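Local coordinates for protein putative RnfG subunit of electron transport complex (PDB 3DCZ) that probably serves as the FMN-bearing subunit of a membrane complex that couples electron transfer to ion translocation across the membrane, at residues S26-V31 and A84-G89; E75-T78 and R82-Y85; G160-S165 and Q172-V177. All coordinates share one frame; numbering follows the deposited sequence.

Interaction 1: residues S26-V31 and A84-G89; sequences SAIKFV and AYVLSG. With ACT (acetate ion), chain D.
Helix-on-sheet packing is met here in a compact form: Ile-28 and Val-31, about one turn apart along helix 22-31, rest against Val-86 on the middle strand of a five-stranded antiparallel sheet. The contact is buried and wholly apolar across the two segments, and it amounts to three side chains. Val-86 supplies both its methyls. With CG1 anti to the backbone N (chi1 174°), that methyl reaches between its two helical neighbours, 4.1 Å from CG1 of Ile-28 and 4.0 Å from CG2 of Val-31. The second methyl, Val-86 CG2, also lies 4.0 Å from CG2 of Val-31, so a single methyl of the helix bridges the fork of the valine. Ile-28 touches with the inner methylene of its longer branch, at an oblique angle to Val-86. The CA atoms of Ile-28 and Val-86 remain 7.0 Å apart, leaving the side chains to span the gap.

Tyr-85, on the other face of the strand, holds an acetate ion that probably came from the crystallisation liquor. Its OH donates to acetate O at 2.6 Å, with that oxygen in the ring plane, at the edge; Asn-83 ND2 also donates to the acetate. A phenylalanine in place of Tyr-85 would probably cost the acetate oxygen its bond from the hydroxyl and leave it to Asn-83 ND2, more loosely held.

Alternation along the strand thus serves two layers: Val-86 packs under helix 22-31, beside Leu-32 and Phe-76, while Tyr-85 and Leu-87 meet helix 188-206 through Leu-202. The helix itself also leans on strand 110-120, where Val-31 touches Ser-115.

Interaction 2: residues E75-T78 and R82-Y85; sequences EFVT and RNAY. With ACT (acetate ion), chain D.
The ring of Tyr-85 and the carboxylate of Glu-75 run side by side from neighbouring strands, their planes only 20° apart. Glu-75 OE1 approaches ring atom CE1 of Tyr-85 obliquely at 3.6 Å, and the methylene CG of Glu-75 lies 3.8 Å from the same atom, CE1 of Tyr-85. On the other face of the sheet the Phe-76 ring has Ala-84 O at its edge, near the ring plane, while the CB atoms of Phe-76 and Ala-84 pack at 4.2 Å.

These pairs belong to an antiparallel beta hairpin. Phe-76 and Ala-84 form the hydrogen-bonded pair, with N-to-O bonds in both directions; Glu-75 with Tyr-85 and Val-77 with Asn-83 are the non-hydrogen-bonded pairs on either side. Toward the turn, Thr-78 N donates to Arg-82 O at 2.8 Å, and Thr-78 OG1, set between its own N and carbonyl carbon (chi1 70°), accepts from Arg-82 N at 3.0 Å. Asp-80 in the turn bonds the same hydroxyl and forms a salt bridge with Arg-82 NE. Asn-83 ND2 donates to acetate O at 3.0 Å.

Strand 98-107 continues the sheet through backbone bonds of Asn-83 with Lys-106 and Tyr-85 with Phe-104, and its Cys-103 and Ile-105 touch the Ala-84 methyl, while Leu-32 and Val-42 touch the Phe-76 side chain.

Interaction 3: residues G160-S165 and Q172-V177; sequences GLPKGS and QGIVKV
Pro-162 against Ile-174 and Gly-164 against Lys-176 make up a surface contact in a small beta-alpha-beta crossover: parallel strands 154-155 and 174-175, joined through helix 166-170. The loop leading into the helix is brought back onto the strand that follows it, within the FMN-binding family region of the protein.

Both ends of the intervening helix bear recognised signatures. Ser-165 is its N-cap; the serine side chain caps a backbone N of the first turn, and Ser-165 N in return bonds Glu-168 OE1, a capping box. At the other end Gly-173, with a positive phi of 79°, closes a Schellman motif and turns the chain into the strand.

The apolar part of the contact is slight: ring atom CG of Pro-162 lies 4.1 Å from the terminal methyl CD1 of Ile-174, the two side chains crossing at a slant, and Leu-169 of the helix touches both. Lys-176 supplies the polar part. CG stands opposite the backbone N (chi1 -173°) and the chain beyond is fully extended, carrying the amine across to the loop. The shaft of the lysine passes Pro-166 and Leu-169 on the way.

There Lys-176 NZ donates to Gly-164 O at 3.1 Å, tilted 24° from the carbonyl plane. It also donates to a water 2.8 Å from NZ, which sits 2.7 Å from Pro-162 O and 2.7 Å from Gly-164 O.

Overall arrangement
Followed from the N terminus, helix 22-31 waits for strand 83-90 to arrive before interaction 1 can close, a loop of some fifty residues that takes in the second helix and two strands. Interaction 2 closes a far shorter hairpin turn late in that same span, and the two finish on one strand, sharing Ala-84 and Tyr-85. They meet directly at the Phe-76 ring, which packs against both Val-86 (CE1 to Val-86 CG2, 3.7 Å) and Ile-28 of the helix (CZ to Ile-28 CG2, 4.1 Å). Interaction 3 comes later in series, a local closure around helix 166-170. Its centre is about 28 Å from that of interaction 2, across the middle of the chain, and the two do not touch.

Interaction 1: residues S26-V31 and A84-G89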
loop_
_atom_site.group_PDB
_atom_site.type_symbol
_atom_site.label_atom_id
_atom_site.label_comp_id
_atom_site.label_asym_id
_atom_site.label_seq_id
_atom_site.Cartn_x
_atom_site.Cartn_y
_atom_site.Cartn_z
ATOM N N SER A 26 -4.151 -3.915 12.998
ATOM C CA SER A 26 -5.329 -4.228 12.190
ATOM C C SER A 26 -5.067 -3.924 10.704
ATOM O O SER A 26 -5.410 -4.711 9.811
ATOM C CB SER A 26 -6.524 -3.418 12.692
ATOM O OG SER A 26 -7.623 -3.529 11.811
ATOM N N ALA A 27 -4.456 -2.770 10.434
ATOM C CA ALA A 27 -4.103 -2.372 9.067
ATOM C C ALA A 27 -3.116 -3.319 8.418
ATOM O O ALA A 27 -3.244 -3.650 7.232
ATOM C CB ALA A 27 -3.569 -0.911 9.012
ATOM N N ILE A 28 -2.089 -3.730 9.171
ATOM C CA ILE A 28 -1.087 -4.621 8.611
ATOM C C ILE A 28 -1.736 -5.970 8.285
ATOM O O ILE A 28 -1.479 -6.552 7.227
ATOM C CB ILE A 28 0.072 -4.783 9.586
ATOM C CG1 ILE A 28 0.781 -3.444 9.714
ATOM C CG2 ILE A 28 1.052 -5.925 9.128
ATOM C CD1 ILE A 28 1.894 -3.412 10.823
ATOM N N LYS A 29 -2.583 -6.454 9.174
ATOM C CA LYS A 29 -3.333 -7.698 8.918
ATOM C C LYS A 29 -4.197 -7.544 7.664
ATOM O O LYS A 29 -4.202 -8.427 6.784
ATOM C CB LYS A 29 -4.229 -8.052 10.115
ATOM C CG LYS A 29 -3.486 -8.553 11.326
ATOM C CD LYS A 29 -4.420 -8.752 12.520
ATOM C CE LYS A 29 -3.705 -9.353 13.683
ATOM N NZ LYS A 29 -4.702 -9.661 14.733
ATOM N N PHE A 30 -4.896 -6.412 7.549
ATOM C CA PHE A 30 -5.779 -6.211 6.401
ATOM C C PHE A 30 -5.027 -6.274 5.072
ATOM O O PHE A 30 -5.462 -6.962 4.125
ATOM C CB PHE A 30 -6.504 -4.873 6.476
ATOM C CG PHE A 30 -7.355 -4.623 5.276
ATOM C CD1 PHE A 30 -8.618 -5.169 5.184
ATOM C CD2 PHE A 30 -6.886 -3.863 4.210
ATOM C CE1 PHE A 30 -9.378 -4.970 4.089
ATOM C CE2 PHE A 30 -7.617 -3.700 3.076
ATOM C CZ PHE A 30 -8.911 -4.226 3.027
ATOM N N VAL A 31 -3.865 -5.604 5.009
ATOM C CA VAL A 31 -3.144 -5.508 3.732
ATOM C C VAL A 31 -2.453 -6.814 3.348
ATOM O O VAL A 31 -1.964 -6.984 2.207
ATOM C CB VAL A 31 -2.162 -4.297 3.694
ATOM C CG1 VAL A 31 -2.979 -2.953 3.838
ATOM C CG2 VAL A 31 -1.096 -4.415 4.735
ATOM N N ALA A 84 6.558 -10.668 0.638
ATOM C CA ALA A 84 5.643 -9.554 0.812
ATOM C C ALA A 84 6.318 -8.535 1.738
ATOM O O ALA A 84 7.085 -8.909 2.610
ATOM C CB ALA A 84 4.342 -10.043 1.374
ATOM N N TYR A 85 6.014 -7.254 1.513
ATOM C CA TYR A 85 6.590 -6.149 2.267
ATOM C C TYR A 85 5.453 -5.257 2.686
ATOM O O TYR A 85 4.604 -4.926 1.840
ATOM C CB TYR A 85 7.580 -5.384 1.371
ATOM C CG TYR A 85 8.734 -6.268 1.010
ATOM C CD1 TYR A 85 9.830 -6.371 1.887
ATOM C CD2 TYR A 85 8.695 -7.086 -0.093
ATOM C CE1 TYR A 85 10.854 -7.250 1.635
ATOM C CE2 TYR A 85 9.744 -7.949 -0.365
ATOM C CZ TYR A 85 10.821 -8.029 0.510
ATOM O OH TYR A 85 11.848 -8.907 0.280
ATOM N N VAL A 86 5.409 -4.869 3.953
ATOM C CA VAL A 86 4.433 -3.898 4.422
ATOM C C VAL A 86 5.195 -2.696 4.928
ATOM O O VAL A 86 6.142 -2.796 5.693
ATOM C CB VAL A 86 3.486 -4.489 5.512
ATOM C CG1 VAL A 86 2.580 -3.393 6.063
ATOM C CG2 VAL A 86 2.688 -5.678 4.933
ATOM N N LEU A 87 4.765 -1.543 4.448
ATOM C CA LEU A 87 5.287 -0.301 5.011
ATOM C C LEU A 87 4.203 0.751 5.071
ATOM O O LEU A 87 3.047 0.481 4.753
ATOM C CB LEU A 87 6.555 0.153 4.262
ATOM C CG LEU A 87 6.450 0.563 2.790
ATOM C CD1 LEU A 87 7.824 0.958 2.255
ATOM C CD2 LEU A 87 5.883 -0.586 1.931
ATOM N N SER A 88 4.577 1.930 5.568
ATOM C CA SER A 88 3.638 3.009 5.750
ATOM C C SER A 88 4.170 4.262 5.036
ATOM O O SER A 88 5.358 4.381 4.705
ATOM C CB SER A 88 3.494 3.250 7.256
ATOM O OG SER A 88 2.729 2.187 7.831
ATOM N N GLY A 89 3.288 5.231 4.860
ATOM C CA GLY A 89 3.673 6.452 4.230
ATOM C C GLY A 89 2.764 7.616 4.520
ATOM O O GLY A 89 1.635 7.457 5.021
HETATM C C ACT D . 12.925 -9.753 -2.888
HETATM O O ACT D . 12.009 -10.038 -2.099
HETATM O OXT ACT D . 13.263 -10.696 -3.640
HETATM C CH3 ACT D . 13.543 -8.399 -2.963
#

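Interaction 2: residues E75-T78 and R82-Y85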
loop_
_atom_site.group_PDB
_atom_site.type_symbol
_atom_site.label_atom_id
_atom_site.label_comp_id
_atom_site.label_asym_id
_atom_site.label_seq_id
_atom_site.Cartn_x
_atom_site.Cartn_y
_atom_site.Cartn_z
ATOM N N GLU A 75 8.605 -7.612 6.770
ATOM C CA GLU A 75 8.782 -8.624 5.742
ATOM C C GLU A 75 8.026 -9.885 6.067
ATOM O O GLU A 75 8.000 -10.316 7.230
ATOM C CB GLU A 75 10.230 -9.021 5.681
ATOM C CG GLU A 75 11.174 -7.886 5.327
ATOM C CD GLU A 75 12.590 -8.381 5.158
ATOM O OE1 GLU A 75 12.901 -8.854 4.053
ATOM O OE2 GLU A 75 13.376 -8.343 6.114
ATOM N N PHE A 76 7.441 -10.480 5.038
ATOM C CA PHE A 76 6.657 -11.703 5.194
ATOM C C PHE A 76 6.919 -12.601 3.999
ATOM O O PHE A 76 7.444 -12.157 2.970
ATOM C CB PHE A 76 5.149 -11.410 5.301
ATOM C CG PHE A 76 4.796 -10.398 6.336
ATOM C CD1 PHE A 76 4.822 -9.044 6.028
ATOM C CD2 PHE A 76 4.464 -10.781 7.622
ATOM C CE1 PHE A 76 4.502 -8.083 6.996
ATOM C CE2 PHE A 76 4.163 -9.824 8.598
ATOM C CZ PHE A 76 4.183 -8.478 8.278
ATOM N N VAL A 77 6.555 -13.868 4.176
ATOM C CA VAL A 77 6.478 -14.850 3.090
ATOM C C VAL A 77 5.044 -15.355 3.044
ATOM O O VAL A 77 4.504 -15.849 4.052
ATOM C CB VAL A 77 7.460 -16.030 3.285
ATOM C CG1 VAL A 77 7.347 -17.014 2.091
ATOM C CG2 VAL A 77 8.895 -15.509 3.424
ATOM N N THR A 78 4.428 -15.242 1.888
ATOM C CA THR A 78 3.020 -15.680 1.753
ATOM C C THR A 78 2.921 -17.208 1.802
ATOM O O THR A 78 3.934 -17.923 1.678
ATOM C CB THR A 78 2.386 -15.167 0.456
ATOM O OG1 THR A 78 2.970 -15.864 -0.646
ATOM C CG2 THR A 78 2.530 -13.626 0.303
ATOM N N ARG A 82 5.722 -16.316 -1.795
ATOM C CA ARG A 82 6.111 -15.005 -2.330
ATOM C C ARG A 82 6.547 -14.086 -1.202
ATOM O O ARG A 82 6.007 -14.133 -0.109
ATOM C CB ARG A 82 4.940 -14.367 -3.095
ATOM C CG ARG A 82 4.427 -15.185 -4.266
ATOM C CD ARG A 82 3.237 -14.492 -4.936
ATOM N NE ARG A 82 2.028 -14.583 -4.089
ATOM C CZ ARG A 82 0.994 -13.734 -4.116
ATOM N NH1 ARG A 82 0.954 -12.695 -4.949
ATOM N NH2 ARG A 82 -0.023 -13.929 -3.288
ATOM N N ASN A 83 7.515 -13.223 -1.482
ATOM C CA ASN A 83 7.947 -12.231 -0.501
ATOM C C ASN A 83 7.056 -11.021 -0.536
ATOM O O ASN A 83 6.851 -10.407 -1.580
ATOM C CB ASN A 83 9.398 -11.812 -0.759
ATOM C CG ASN A 83 10.400 -12.863 -0.329
ATOM O OD1 ASN A 83 10.031 -13.960 0.105
ATOM N ND2 ASN A 83 11.654 -12.524 -0.421
ATOM N N ALA A 84 6.558 -10.668 0.638
ATOM C CA ALA A 84 5.643 -9.554 0.812
ATOM C C ALA A 84 6.318 -8.535 1.738
ATOM O O ALA A 84 7.085 -8.909 2.610
ATOM C CB ALA A 84 4.342 -10.043 1.374
ATOM N N TYR A 85 6.014 -7.254 1.513
ATOM C CA TYR A 85 6.590 -6.149 2.267
ATOM C C TYR A 85 5.453 -5.257 2.686
ATOM O O TYR A 85 4.604 -4.926 1.840
ATOM C CB TYR A 85 7.580 -5.384 1.371
ATOM C CG TYR A 85 8.734 -6.268 1.010
ATOM C CD1 TYR A 85 9.830 -6.371 1.887
ATOM C CD2 TYR A 85 8.695 -7.086 -0.093
ATOM C CE1 TYR A 85 10.854 -7.250 1.635
ATOM C CE2 TYR A 85 9.744 -7.949 -0.365
ATOM C CZ TYR A 85 10.821 -8.029 0.510
ATOM O OH TYR A 85 11.848 -8.907 0.280
HETATM C C ACT D . 12.925 -9.753 -2.888
HETATM O O ACT D . 12.009 -10.038 -2.099
HETATM O OXT ACT D . 13.263 -10.696 -3.640
HETATM C CH3 ACT D . 13.543 -8.399 -2.963
#

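Interaction 3: residues G160-S165 and Q172-V177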
loop_
_atom_site.group_PDB
_atom_site.type_symbol
_atom_site.label_atom_id
_atom_site.label_comp_id
_atom_site.label_asym_id
_atom_site.label_seq_id
_atom_site.Cartn_x
_atom_site.Cartn_y
_atom_site.Cartn_z
ATOM N N GLY A 160 -7.097 12.052 -17.476
ATOM C CA GLY A 160 -8.122 12.557 -18.374
ATOM C C GLY A 160 -9.476 11.867 -18.337
ATOM O O GLY A 160 -10.198 11.869 -19.336
ATOM N N LEU A 161 -9.846 11.322 -17.184
ATOM C CA LEU A 161 -11.102 10.559 -17.038
ATOM C C LEU A 161 -11.263 9.504 -18.144
ATOM O O LEU A 161 -12.256 9.527 -18.910
ATOM C CB LEU A 161 -12.315 11.511 -17.021
ATOM C CG LEU A 161 -12.358 12.531 -15.875
ATOM C CD1 LEU A 161 -13.526 13.475 -16.050
ATOM C CD2 LEU A 161 -12.447 11.816 -14.526
ATOM N N PRO A 162 -10.291 8.579 -18.245
ATOM C CA PRO A 162 -10.385 7.559 -19.289
ATOM C C PRO A 162 -11.534 6.601 -19.025
ATOM O O PRO A 162 -11.926 6.377 -17.863
ATOM C CB PRO A 162 -9.045 6.819 -19.206
ATOM C CG PRO A 162 -8.501 7.097 -17.833
ATOM C CD PRO A 162 -9.075 8.427 -17.408
ATOM N N LYS A 163 -12.083 6.049 -20.099
ATOM C CA LYS A 163 -13.152 5.081 -19.975
ATOM C C LYS A 163 -12.557 3.815 -19.409
ATOM O O LYS A 163 -11.359 3.552 -19.561
ATOM C CB LYS A 163 -13.816 4.792 -21.327
ATOM C CG LYS A 163 -14.487 5.994 -21.957
ATOM N N GLY A 164 -13.398 3.040 -18.745
ATOM C CA GLY A 164 -12.976 1.792 -18.156
ATOM C C GLY A 164 -13.486 1.692 -16.738
ATOM O O GLY A 164 -13.672 2.712 -16.047
ATOM N N SER A 165 -13.725 0.455 -16.313
ATOM C CA SER A 165 -14.119 0.174 -14.949
ATOM C C SER A 165 -12.931 0.507 -14.037
ATOM O O SER A 165 -11.803 0.595 -14.513
ATOM C CB SER A 165 -14.456 -1.298 -14.805
ATOM O OG SER A 165 -13.315 -2.103 -15.109
ATOM N N GLN A 172 -3.592 -0.336 -15.332
ATOM C CA GLN A 172 -2.758 0.706 -15.953
ATOM C C GLN A 172 -2.137 1.639 -14.900
ATOM O O GLN A 172 -1.447 2.611 -15.248
ATOM C CB GLN A 172 -3.591 1.547 -16.932
ATOM C CG GLN A 172 -4.214 0.754 -18.062
ATOM C CD GLN A 172 -5.227 1.562 -18.874
ATOM O OE1 GLN A 172 -6.386 1.151 -19.037
ATOM N NE2 GLN A 172 -4.805 2.727 -19.355
ATOM N N GLY A 173 -2.359 1.339 -13.619
ATOM C CA GLY A 173 -1.904 2.215 -12.538
ATOM C C GLY A 173 -2.788 3.431 -12.299
ATOM O O GLY A 173 -2.351 4.403 -11.677
ATOM N N ILE A 174 -4.039 3.367 -12.769
ATOM C CA ILE A 174 -4.950 4.476 -12.645
ATOM C C ILE A 174 -6.020 4.114 -11.608
ATOM O O ILE A 174 -6.676 3.067 -11.722
ATOM C CB ILE A 174 -5.604 4.779 -14.033
ATOM C CG1 ILE A 174 -4.546 5.244 -15.031
ATOM C CG2 ILE A 174 -6.714 5.815 -13.879
ATOM C CD1 ILE A 174 -5.054 5.335 -16.487
ATOM N N VAL A 175 -6.180 4.979 -10.613
ATOM C CA VAL A 175 -7.137 4.815 -9.533
ATOM C C VAL A 175 -8.361 5.640 -9.869
ATOM O O VAL A 175 -8.280 6.879 -9.919
ATOM C CB VAL A 175 -6.520 5.267 -8.199
ATOM C CG1 VAL A 175 -7.585 5.235 -7.049
ATOM C CG2 VAL A 175 -5.256 4.391 -7.895
ATOM N N LYS A 176 -9.491 4.956 -10.074
ATOM C CA LYS A 176 -10.705 5.630 -10.472
ATOM C C LYS A 176 -11.427 6.083 -9.218
ATOM O O LYS A 176 -11.871 5.249 -8.436
ATOM C CB LYS A 176 -11.592 4.714 -11.306
ATOM C CG LYS A 176 -12.787 5.457 -11.861
ATOM C CD LYS A 176 -13.558 4.602 -12.821
ATOM C CE LYS A 176 -14.663 5.410 -13.482
ATOM N NZ LYS A 176 -15.487 4.529 -14.330
ATOM N N VAL A 177 -11.515 7.389 -9.031
ATOM C CA VAL A 177 -12.243 7.954 -7.886
ATOM C C VAL A 177 -13.190 9.090 -8.277
ATOM O O VAL A 177 -13.970 9.549 -7.439
ATOM C CB VAL A 177 -11.274 8.429 -6.752
ATOM C CG1 VAL A 177 -10.714 7.240 -5.971
ATOM C CG2 VAL A 177 -10.150 9.317 -7.293
HETATM O O HOH W 1 -14.029 5.351 -16.536
#